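Local coordinates for uncharacterized protein (Pyrococcus furiosus, PDB 4XLZ) that probably removes an acetyl group from N,N'-diacetylchitobiose as a metal-dependent deacetylase of carbohydrate esterase family 14, at residues K210-H215 with D222-W227; A85-R90 with H215-T220; T51-S56 with T202-L207. All blocks are in the same frame, centred on the assembly; numbering follows the deposited sequence.

Contact 1: residues K210-H215 with D222-W227. With CD (cadmium ion), chain H.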
loop_
_atom_site.group_PDB
_atom_site.type_symbol
_atom_site.label_atom_id
_atom_site.label_comp_id
_atom_site.label_asym_id
_atom_site.label_seq_id
_atom_site.Cartn_x
_atom_site.Cartn_y
_atom_site.Cartn_z
ATOM N N LYS A 210 -11.019 8.566 -38.799
ATOM C CA LYS A 210 -12.399 8.189 -38.533
ATOM C C LYS A 210 -12.509 7.264 -37.261
ATOM O O LYS A 210 -13.496 7.424 -36.475
ATOM C CB LYS A 210 -12.967 7.495 -39.804
ATOM C CG LYS A 210 -14.416 7.084 -39.623
ATOM C CD LYS A 210 -14.939 6.271 -40.912
ATOM C CE LYS A 210 -16.452 6.104 -40.701
ATOM N NZ LYS A 210 -16.884 5.126 -41.777
ATOM N N ALA A 211 -11.559 6.325 -37.216
ATOM C CA ALA A 211 -11.555 5.421 -36.035
ATOM C C ALA A 211 -11.286 6.173 -34.761
ATOM O O ALA A 211 -11.790 5.794 -33.653
ATOM C CB ALA A 211 -10.542 4.259 -36.286
ATOM N N ILE A 212 -10.468 7.220 -34.826
ATOM C CA ILE A 212 -10.302 8.082 -33.614
ATOM C C ILE A 212 -11.550 8.859 -33.217
ATOM O O ILE A 212 -12.012 8.904 -32.093
ATOM C CB ILE A 212 -9.052 9.007 -33.801
ATOM C CG1 ILE A 212 -7.835 8.078 -33.965
ATOM C CG2 ILE A 212 -8.962 10.004 -32.675
ATOM C CD1 ILE A 212 -6.562 8.930 -34.495
ATOM N N ARG A 213 -12.203 9.476 -34.296
ATOM C CA ARG A 213 -13.363 10.281 -34.000
ATOM C C ARG A 213 -14.580 9.472 -33.550
ATOM O O ARG A 213 -15.505 10.055 -32.951
ATOM C CB ARG A 213 -13.713 11.160 -35.299
ATOM C CG ARG A 213 -12.800 12.317 -35.447
ATOM C CD ARG A 213 -13.587 13.610 -35.962
ATOM N NE ARG A 213 -14.318 14.210 -34.883
ATOM C CZ ARG A 213 -14.936 15.399 -34.893
ATOM N NH1 ARG A 213 -14.975 16.181 -36.056
ATOM N NH2 ARG A 213 -15.614 15.784 -33.872
ATOM N N ALA A 214 -14.526 8.128 -33.790
ATOM C CA ALA A 214 -15.554 7.253 -33.260
ATOM C C ALA A 214 -15.667 7.337 -31.690
ATOM O O ALA A 214 -16.745 7.080 -31.106
ATOM C CB ALA A 214 -15.300 5.831 -33.633
ATOM N N HIS A 215 -14.510 7.791 -31.067
ATOM C CA HIS A 215 -14.531 8.105 -29.635
ATOM C C HIS A 215 -15.082 9.494 -29.430
ATOM O O HIS A 215 -14.355 10.477 -29.076
ATOM C CB HIS A 215 -13.062 7.990 -29.120
ATOM C CG HIS A 215 -12.623 6.584 -29.185
ATOM N ND1 HIS A 215 -12.715 5.703 -28.090
ATOM C CD2 HIS A 215 -12.045 5.891 -30.180
ATOM C CE1 HIS A 215 -12.239 4.537 -28.466
ATOM N NE2 HIS A 215 -11.809 4.583 -29.731
ATOM N N ASP A 222 -14.989 20.937 -31.038
ATOM C CA ASP A 222 -14.030 21.915 -30.484
ATOM C C ASP A 222 -12.617 21.378 -30.181
ATOM O O ASP A 222 -11.550 21.976 -30.552
ATOM C CB ASP A 222 -14.621 22.516 -29.242
ATOM C CG ASP A 222 -14.696 23.982 -29.408
ATOM O OD1 ASP A 222 -15.702 24.436 -30.113
ATOM O OD2 ASP A 222 -13.623 24.604 -29.061
ATOM N N ILE A 223 -12.631 20.154 -29.569
ATOM C CA ILE A 223 -11.348 19.545 -29.231
ATOM C C ILE A 223 -10.590 19.130 -30.487
ATOM O O ILE A 223 -9.391 19.210 -30.601
ATOM C CB ILE A 223 -11.608 18.284 -28.287
ATOM C CG1 ILE A 223 -12.002 18.885 -26.940
ATOM C CG2 ILE A 223 -10.386 17.375 -28.275
ATOM C CD1 ILE A 223 -12.469 17.770 -25.927
ATOM N N TRP A 224 -11.375 18.728 -31.535
ATOM C CA TRP A 224 -10.797 18.256 -32.754
ATOM C C TRP A 224 -10.035 19.387 -33.513
ATOM O O TRP A 224 -9.117 19.074 -34.258
ATOM C CB TRP A 224 -11.918 17.607 -33.628
ATOM C CG TRP A 224 -11.343 16.748 -34.747
ATOM C CD1 TRP A 224 -11.444 16.929 -36.150
ATOM C CD2 TRP A 224 -10.619 15.520 -34.600
ATOM N NE1 TRP A 224 -10.805 15.910 -36.819
ATOM C CE2 TRP A 224 -10.291 15.015 -35.906
ATOM C CE3 TRP A 224 -10.212 14.796 -33.446
ATOM C CZ2 TRP A 224 -9.594 13.820 -36.116
ATOM C CZ3 TRP A 224 -9.531 13.591 -33.646
ATOM C CH2 TRP A 224 -9.182 13.135 -34.958
ATOM N N GLU A 225 -10.487 20.645 -33.237
ATOM C CA GLU A 225 -9.709 21.734 -33.849
ATOM C C GLU A 225 -8.263 21.819 -33.423
ATOM O O GLU A 225 -7.421 22.354 -34.132
ATOM C CB GLU A 225 -10.349 23.059 -33.482
ATOM C CG GLU A 225 -11.797 23.227 -34.115
ATOM C CD GLU A 225 -11.760 23.144 -35.688
ATOM O OE1 GLU A 225 -12.171 22.149 -36.297
ATOM O OE2 GLU A 225 -11.209 24.184 -36.234
ATOM N N THR A 226 -7.935 21.207 -32.253
ATOM C CA THR A 226 -6.540 21.085 -31.880
ATOM C C THR A 226 -5.982 19.746 -32.167
ATOM O O THR A 226 -4.877 19.556 -32.618
ATOM C CB THR A 226 -6.445 21.325 -30.316
ATOM O OG1 THR A 226 -6.782 22.708 -30.018
ATOM C CG2 THR A 226 -5.009 20.995 -29.849
ATOM N N TRP A 227 -6.848 18.717 -31.989
ATOM C CA TRP A 227 -6.311 17.363 -32.189
ATOM C C TRP A 227 -6.037 16.880 -33.563
ATOM O O TRP A 227 -5.105 16.149 -33.893
ATOM C CB TRP A 227 -7.191 16.308 -31.440
ATOM C CG TRP A 227 -6.723 16.356 -29.962
ATOM C CD1 TRP A 227 -6.946 17.386 -29.028
ATOM C CD2 TRP A 227 -5.898 15.384 -29.285
ATOM N NE1 TRP A 227 -6.256 17.100 -27.818
ATOM C CE2 TRP A 227 -5.622 15.899 -27.986
ATOM C CE3 TRP A 227 -5.346 14.163 -29.681
ATOM C CZ2 TRP A 227 -4.878 15.157 -27.005
ATOM C CZ3 TRP A 227 -4.616 13.404 -28.710
ATOM C CH2 TRP A 227 -4.357 13.942 -27.419
HETATM CD CD CD H . -11.665 23.136 -38.447
#

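Contact 2: residues A85-R90 with H215-T220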
loop_
_atom_site.group_PDB
_atom_site.type_symbol
_atom_site.label_atom_id
_atom_site.label_comp_id
_atom_site.label_asym_id
_atom_site.label_seq_id
_atom_site.Cartn_x
_atom_site.Cartn_y
_atom_site.Cartn_z
ATOM N N ALA A 85 -17.852 5.742 -18.705
ATOM C CA ALA A 85 -17.193 4.501 -19.029
ATOM C C ALA A 85 -18.027 3.569 -19.925
ATOM O O ALA A 85 -17.501 2.907 -20.815
ATOM C CB ALA A 85 -16.854 3.760 -17.649
ATOM N N LEU A 86 -19.372 3.601 -19.637
ATOM C CA LEU A 86 -20.189 2.772 -20.492
ATOM C C LEU A 86 -20.231 3.313 -21.950
ATOM O O LEU A 86 -20.140 2.504 -22.898
ATOM C CB LEU A 86 -21.600 2.805 -19.860
ATOM C CG LEU A 86 -22.678 2.057 -20.604
ATOM C CD1 LEU A 86 -22.357 0.584 -20.673
ATOM C CD2 LEU A 86 -24.025 2.327 -19.906
ATOM N N ILE A 87 -20.289 4.656 -22.045
ATOM C CA ILE A 87 -20.265 5.265 -23.393
ATOM C C ILE A 87 -18.968 4.936 -24.112
ATOM O O ILE A 87 -18.904 4.556 -25.322
ATOM C CB ILE A 87 -20.400 6.785 -23.269
ATOM C CG1 ILE A 87 -21.846 7.164 -22.864
ATOM C CG2 ILE A 87 -19.925 7.537 -24.562
ATOM C CD1 ILE A 87 -21.950 8.592 -22.323
ATOM N N ARG A 88 -17.816 5.003 -23.391
ATOM C CA ARG A 88 -16.557 4.695 -24.026
ATOM C C ARG A 88 -16.308 3.275 -24.438
ATOM O O ARG A 88 -15.542 2.998 -25.411
ATOM C CB ARG A 88 -15.397 5.188 -23.116
ATOM C CG ARG A 88 -15.491 6.732 -22.993
ATOM C CD ARG A 88 -14.252 7.333 -22.194
ATOM N NE ARG A 88 -13.051 7.219 -23.002
ATOM C CZ ARG A 88 -11.852 7.804 -22.642
ATOM N NH1 ARG A 88 -11.845 8.421 -21.439
ATOM N NH2 ARG A 88 -10.777 7.700 -23.440
ATOM N N ARG A 89 -16.987 2.290 -23.731
ATOM C CA ARG A 89 -16.870 0.920 -24.189
ATOM C C ARG A 89 -17.540 0.768 -25.575
ATOM O O ARG A 89 -16.936 0.127 -26.441
ATOM C CB ARG A 89 -17.581 0.041 -23.131
ATOM C CG ARG A 89 -17.449 -1.373 -23.640
ATOM C CD ARG A 89 -18.341 -2.182 -22.740
ATOM N NE ARG A 89 -17.704 -2.071 -21.409
ATOM C CZ ARG A 89 -17.184 -3.096 -20.722
ATOM N NH1 ARG A 89 -17.301 -4.394 -21.195
ATOM N NH2 ARG A 89 -16.590 -2.782 -19.571
ATOM N N ARG A 90 -18.690 1.414 -25.687
ATOM C CA ARG A 90 -19.354 1.311 -27.027
ATOM C C ARG A 90 -18.554 2.057 -28.136
ATOM O O ARG A 90 -18.432 1.551 -29.247
ATOM C CB ARG A 90 -20.722 1.936 -26.915
ATOM C CG ARG A 90 -21.574 1.140 -25.933
ATOM C CD ARG A 90 -22.742 1.865 -25.310
ATOM N NE ARG A 90 -23.571 0.944 -24.466
ATOM C CZ ARG A 90 -24.745 1.286 -23.927
ATOM N NH1 ARG A 90 -25.242 2.531 -24.124
ATOM N NH2 ARG A 90 -25.404 0.401 -23.173
ATOM N N HIS A 215 -14.510 7.791 -31.067
ATOM C CA HIS A 215 -14.531 8.105 -29.635
ATOM C C HIS A 215 -15.082 9.494 -29.430
ATOM O O HIS A 215 -14.355 10.477 -29.076
ATOM C CB HIS A 215 -13.062 7.990 -29.120
ATOM C CG HIS A 215 -12.623 6.584 -29.185
ATOM N ND1 HIS A 215 -12.715 5.703 -28.090
ATOM C CD2 HIS A 215 -12.045 5.891 -30.180
ATOM C CE1 HIS A 215 -12.239 4.537 -28.466
ATOM N NE2 HIS A 215 -11.809 4.583 -29.731
ATOM N N ARG A 216 -16.374 9.616 -29.751
ATOM C CA ARG A 216 -17.016 10.937 -29.798
ATOM C C ARG A 216 -16.922 11.718 -28.510
ATOM O O ARG A 216 -16.802 12.937 -28.471
ATOM C CB ARG A 216 -18.484 10.807 -30.173
ATOM C CG ARG A 216 -18.667 10.229 -31.555
ATOM C CD ARG A 216 -20.138 10.028 -31.855
ATOM N NE ARG A 216 -20.311 8.976 -32.858
ATOM C CZ ARG A 216 -20.929 9.170 -34.038
ATOM N NH1 ARG A 216 -21.056 8.166 -34.913
ATOM N NH2 ARG A 216 -21.414 10.387 -34.338
ATOM N N SER A 217 -17.028 11.005 -27.341
ATOM C CA SER A 217 -17.028 11.696 -26.068
ATOM C C SER A 217 -15.697 12.409 -25.792
ATOM O O SER A 217 -15.660 13.369 -24.973
ATOM C CB SER A 217 -17.240 10.603 -24.935
ATOM O OG SER A 217 -16.141 9.718 -24.924
ATOM N N GLN A 218 -14.668 11.927 -26.453
ATOM C CA GLN A 218 -13.361 12.549 -26.247
ATOM C C GLN A 218 -13.088 13.670 -27.262
ATOM O O GLN A 218 -12.219 14.485 -27.043
ATOM C CB GLN A 218 -12.212 11.525 -26.286
ATOM C CG GLN A 218 -12.493 10.363 -25.200
ATOM C CD GLN A 218 -12.694 10.871 -23.884
ATOM O OE1 GLN A 218 -11.768 11.536 -23.380
ATOM N NE2 GLN A 218 -13.872 10.827 -23.319
ATOM N N PHE A 219 -13.645 13.465 -28.408
ATOM C CA PHE A 219 -13.217 14.357 -29.639
ATOM C C PHE A 219 -14.454 15.060 -30.095
ATOM O O PHE A 219 -15.032 14.653 -31.155
ATOM C CB PHE A 219 -12.581 13.458 -30.699
ATOM C CG PHE A 219 -11.251 12.899 -30.208
ATOM C CD1 PHE A 219 -10.188 13.809 -29.969
ATOM C CD2 PHE A 219 -11.138 11.556 -29.895
ATOM C CE1 PHE A 219 -8.978 13.354 -29.426
ATOM C CE2 PHE A 219 -9.877 11.050 -29.394
ATOM C CZ PHE A 219 -8.833 11.934 -29.088
ATOM N N THR A 220 -14.876 16.025 -29.328
ATOM C CA THR A 220 -15.883 16.931 -29.799
ATOM C C THR A 220 -15.269 17.747 -30.913
ATOM O O THR A 220 -14.096 17.773 -31.108
ATOM C CB THR A 220 -16.277 17.928 -28.691
ATOM O OG1 THR A 220 -15.098 18.679 -28.260
ATOM C CG2 THR A 220 -16.928 17.225 -27.446
HETATM O O HOH W 1 -13.631 6.781 -25.715
#

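Contact 3: residues T51-S56 with T202-L207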
loop_
_atom_site.group_PDB
_atom_site.type_symbol
_atom_site.label_atom_id
_atom_site.label_comp_id
_atom_site.label_asym_id
_atom_site.label_seq_id
_atom_site.Cartn_x
_atom_site.Cartn_y
_atom_site.Cartn_z
ATOM N N THR A 51 -1.539 0.992 -38.536
ATOM C CA THR A 51 -0.934 -0.257 -38.510
ATOM C C THR A 51 -1.855 -1.420 -38.087
ATOM O O THR A 51 -1.713 -2.475 -38.616
ATOM C CB THR A 51 0.335 -0.191 -37.563
ATOM O OG1 THR A 51 1.220 0.838 -38.025
ATOM C CG2 THR A 51 1.075 -1.498 -37.444
ATOM N N ILE A 52 -2.749 -1.138 -37.147
ATOM C CA ILE A 52 -3.714 -2.160 -36.764
ATOM C C ILE A 52 -4.586 -2.532 -38.033
ATOM O O ILE A 52 -4.812 -3.716 -38.223
ATOM C CB ILE A 52 -4.650 -1.602 -35.652
ATOM C CG1 ILE A 52 -3.829 -1.582 -34.321
ATOM C CG2 ILE A 52 -5.823 -2.480 -35.470
ATOM C CD1 ILE A 52 -4.509 -0.702 -33.275
ATOM N N LYS A 53 -4.980 -1.509 -38.786
ATOM C CA LYS A 53 -5.767 -1.879 -40.033
ATOM C C LYS A 53 -4.897 -2.616 -41.032
ATOM O O LYS A 53 -5.368 -3.624 -41.566
ATOM C CB LYS A 53 -6.296 -0.588 -40.596
ATOM C CG LYS A 53 -7.137 -0.873 -42.018
ATOM C CD LYS A 53 -8.432 -1.595 -41.693
ATOM C CE LYS A 53 -9.444 -1.955 -42.949
ATOM N NZ LYS A 53 -10.654 -2.508 -42.043
ATOM N N LYS A 54 -3.603 -2.290 -41.218
ATOM C CA LYS A 54 -2.727 -3.059 -42.104
ATOM C C LYS A 54 -2.611 -4.438 -41.658
ATOM O O LYS A 54 -2.638 -5.452 -42.397
ATOM C CB LYS A 54 -1.352 -2.443 -42.215
ATOM C CG LYS A 54 -1.340 -1.167 -43.075
ATOM C CD LYS A 54 0.191 -0.768 -43.314
ATOM C CE LYS A 54 0.600 0.008 -44.667
ATOM N NZ LYS A 54 -0.537 0.779 -45.275
ATOM N N LEU A 55 -2.404 -4.581 -40.334
ATOM C CA LEU A 55 -2.250 -5.941 -39.837
ATOM C C LEU A 55 -3.538 -6.745 -40.013
ATOM O O LEU A 55 -3.483 -7.919 -40.498
ATOM C CB LEU A 55 -1.912 -5.861 -38.262
ATOM C CG LEU A 55 -0.448 -5.491 -37.939
ATOM C CD1 LEU A 55 -0.404 -5.067 -36.422
ATOM C CD2 LEU A 55 0.657 -6.464 -38.225
ATOM N N SER A 56 -4.705 -6.217 -39.650
ATOM C CA SER A 56 -5.968 -6.969 -39.775
ATOM C C SER A 56 -6.158 -7.379 -41.282
ATOM O O SER A 56 -6.576 -8.482 -41.528
ATOM C CB SER A 56 -7.147 -6.047 -39.427
ATOM O OG SER A 56 -7.109 -5.969 -38.053
ATOM N N THR A 202 0.106 6.512 -45.123
ATOM C CA THR A 202 -0.405 7.659 -45.940
ATOM C C THR A 202 -1.802 7.337 -46.493
ATOM O O THR A 202 -2.763 8.140 -46.384
ATOM C CB THR A 202 0.596 7.935 -47.026
ATOM O OG1 THR A 202 1.793 8.412 -46.455
ATOM C CG2 THR A 202 -0.005 9.117 -47.883
ATOM N N ASP A 203 -1.979 6.156 -47.036
ATOM C CA ASP A 203 -3.326 5.918 -47.654
ATOM C C ASP A 203 -4.422 5.482 -46.686
ATOM O O ASP A 203 -5.600 5.367 -47.051
ATOM C CB ASP A 203 -3.177 4.818 -48.719
ATOM C CG ASP A 203 -2.375 5.329 -49.954
ATOM O OD1 ASP A 203 -2.311 6.600 -50.192
ATOM O OD2 ASP A 203 -1.801 4.427 -50.602
ATOM N N LEU A 204 -4.036 5.245 -45.408
ATOM C CA LEU A 204 -5.014 4.930 -44.367
ATOM C C LEU A 204 -5.231 6.023 -43.385
ATOM O O LEU A 204 -5.952 5.836 -42.405
ATOM C CB LEU A 204 -4.445 3.706 -43.577
ATOM C CG LEU A 204 -4.468 2.432 -44.406
ATOM C CD1 LEU A 204 -3.759 1.299 -43.638
ATOM C CD2 LEU A 204 -5.932 2.036 -44.712
HETATM N N MSE A 205 -4.742 7.243 -43.650
HETATM C CA MSE A 205 -4.884 8.293 -42.704
HETATM C C MSE A 205 -6.338 8.630 -42.461
HETATM O O MSE A 205 -6.786 8.905 -41.314
HETATM C CB MSE A 205 -4.068 9.530 -43.182
HETATM C CG MSE A 205 -4.139 10.673 -42.215
HETATM SE SE MSE A 205 -3.316 10.242 -40.476
HETATM C CE MSE A 205 -2.932 12.126 -39.962
ATOM N N GLU A 206 -7.175 8.787 -43.520
ATOM C CA GLU A 206 -8.500 9.185 -43.223
ATOM C C GLU A 206 -9.299 8.107 -42.432
ATOM O O GLU A 206 -10.104 8.489 -41.631
ATOM C CB GLU A 206 -9.240 9.441 -44.625
ATOM C CG GLU A 206 -8.642 10.758 -45.334
ATOM C CD GLU A 206 -8.716 12.079 -44.473
ATOM O OE1 GLU A 206 -7.649 12.619 -44.314
ATOM O OE2 GLU A 206 -9.794 12.512 -43.928
ATOM N N LEU A 207 -9.032 6.841 -42.716
ATOM C CA LEU A 207 -9.650 5.729 -41.923
ATOM C C LEU A 207 -9.156 5.863 -40.428
ATOM O O LEU A 207 -10.027 5.739 -39.532
ATOM C CB LEU A 207 -9.280 4.405 -42.516
ATOM C CG LEU A 207 -9.884 3.221 -41.680
ATOM C CD1 LEU A 207 -11.438 3.373 -41.526
ATOM C CD2 LEU A 207 -9.444 1.844 -42.226
HETATM O O HOH W 2 -1.146 3.268 -46.389
#

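Contact 1: residues K210-H215 with D222-W227
A cation-pi stack of R213 on W224 ties the end of helix 205-213 to the first turns of helix 221-240. R213 runs across one face of the indole, so both rings are used. Its CG sits over the six-membered ring, 3.6 Å from the centroid, as a CH-pi contact. Its CD comes 3.6 Å from W224 CE2, where the two rings are fused. The guanidinium follows over the five-membered ring, with R213 CZ 4.2 Å from that centroid. Guanidinium and indole planes are 18° apart, close to flat. Bends at chi2 and at chi3 (78°) fold the arginine along the ring. W224 has its CG anti to the backbone N (chi1 -164°), which carries the indole toward R213 and I212.

I212 approaches differently. Its CG2 meets the far rim of the same indole near the ring plane, 3.8 Å from W224 CZ3. The indole is thus touched over a face by one residue and at an edge by its neighbour.

The polar ends find partners nearby. R213 NH2 makes a salt bridge with D221 and a hydrogen bond with the carbonyl of F219. W224 NE1 makes a hydrogen bond with E228 OE2, one turn further along its helix. These bonds limit how far either flat group can turn. E225 takes no part in the stack; it binds a cadmium ion through both carboxylate oxygens, OE1 at 2.4 Å, and three further atoms also bind the ion. M1 of a second subunit also packs on W224. The arrangement is one of two consecutive helices joined by a short loop and held by an arginine-tryptophan cation-pi stack.

Contact 2: residues A85-R90 with H215-T220
R88 and Q218 meet as two flat groups, one laid on the other. The side-chain amide of Q218 covers one face of the R88 guanidinium, with Q218 CD over its centre and 3.4 Å from R88 CZ. The two planes are only 2° apart. A bend at chi2 (-55°) folds Q218 back so that its amide lies flat there. Q218 CG also rests against R88 NH2.

S217 packs nearer the backbone end of the same arginine. Its OG is 3.6 Å from R88 CG, and its CB touches I87 CG2 on the helix. Q218 NE2 donates to S217 OG at 3.0 Å, nearly straight and in the amide plane. Further bonds, from S217 OG to E91 and from Q218 NE2 to the carbonyl of G73, help fix the amide over the arginine.

A water links the segments as well. It accepts from R88 NE at 2.8 Å and lies in the ring plane of H215, 2.8 Å from ND1.

The outer nitrogens of R88 reach the carbonyls of P41 and G70. P41 lies between H40 and D43, which bind cadmium together with H151. R88 is thus bonded to the loop that carries two of the metal ligands, and probably helps to position it. A Tris molecule, probably from the crystallisation liquor, lies about 4 Å from the Q218 side chain and may mark a pocket. The arrangement is consistent with a second shell round the metal site of a GlcNAc-PI de-N-acetylase-type enzyme.

Contact 3: residues T51-S56 with T202-L207
K53 and K54 use their carbon chains to pack on two leucines, L204 and L207. The stem of K53 crosses L207 at about a right angle. L207 CD2 lies against it, 3.6 Å from K53 CG, and also touches K53 CD. L204 straddles the two lysines with its two methyls. Its CD2 is 4.1 Å from K53 CG, while its CD1 presses on K54 CG at 3.5 Å, tighter than usual for two carbons. K54 NZ also comes near that methyl, at 3.7 Å from L204 CD1.

K53 has its CG anti to the backbone N (chi1 178°), and a bend at chi2 (70°) then leads the chain across L207 CD2. Its NZ is held beyond the leucines by a hydrogen bond to the carbonyl of L98, with a long, weak ion pair to D57. With an alanine at K53, L207 CD2 would probably lose the CG and CD it packs on, and the L98 carbonyl would lose this donor.

K54 is tied by water. The water accepts from K54 NZ at 2.8 Å and, weakly, from the backbone N of D203. L204 stands at the N-cap position of helix 205-213, so this packing sits at the helix start. E206, in this first turn, forms a salt bridge with R232.

Helix 43-57 turns I52 and L55 onto strand 61-68, and K54 also touches V199 of strand 197-200. On the other flank, the selenomethionine label at M205 packs on helix 221-240. Helix 205-213 thus lies between helix 43-57 and helix 221-240.

In the fold
Contacts 1 and 3 both use helix 205-213. Contact 3 fastens its start to helix 43-57, and contact 1 joins its end to helix 221-240, with centres about 17 Å apart. Contact 2 follows directly, since H215 belongs to both 1 and 2, whose centres are about 11 Å apart. Contacts 2 and 3 do not touch; their nearest atoms are about 10 Å apart. Along the chain, contact 3 is complete before contact 1 begins, while contact 2 crosses both. Helices 43-57 and 81-99 belong to the Rossmann-like part with its five-stranded parallel sheet. Contacts 2 and 3 join the later chain to these helices, contact 2 beside the metal-binding loop; contact 1 holds the two later helices together.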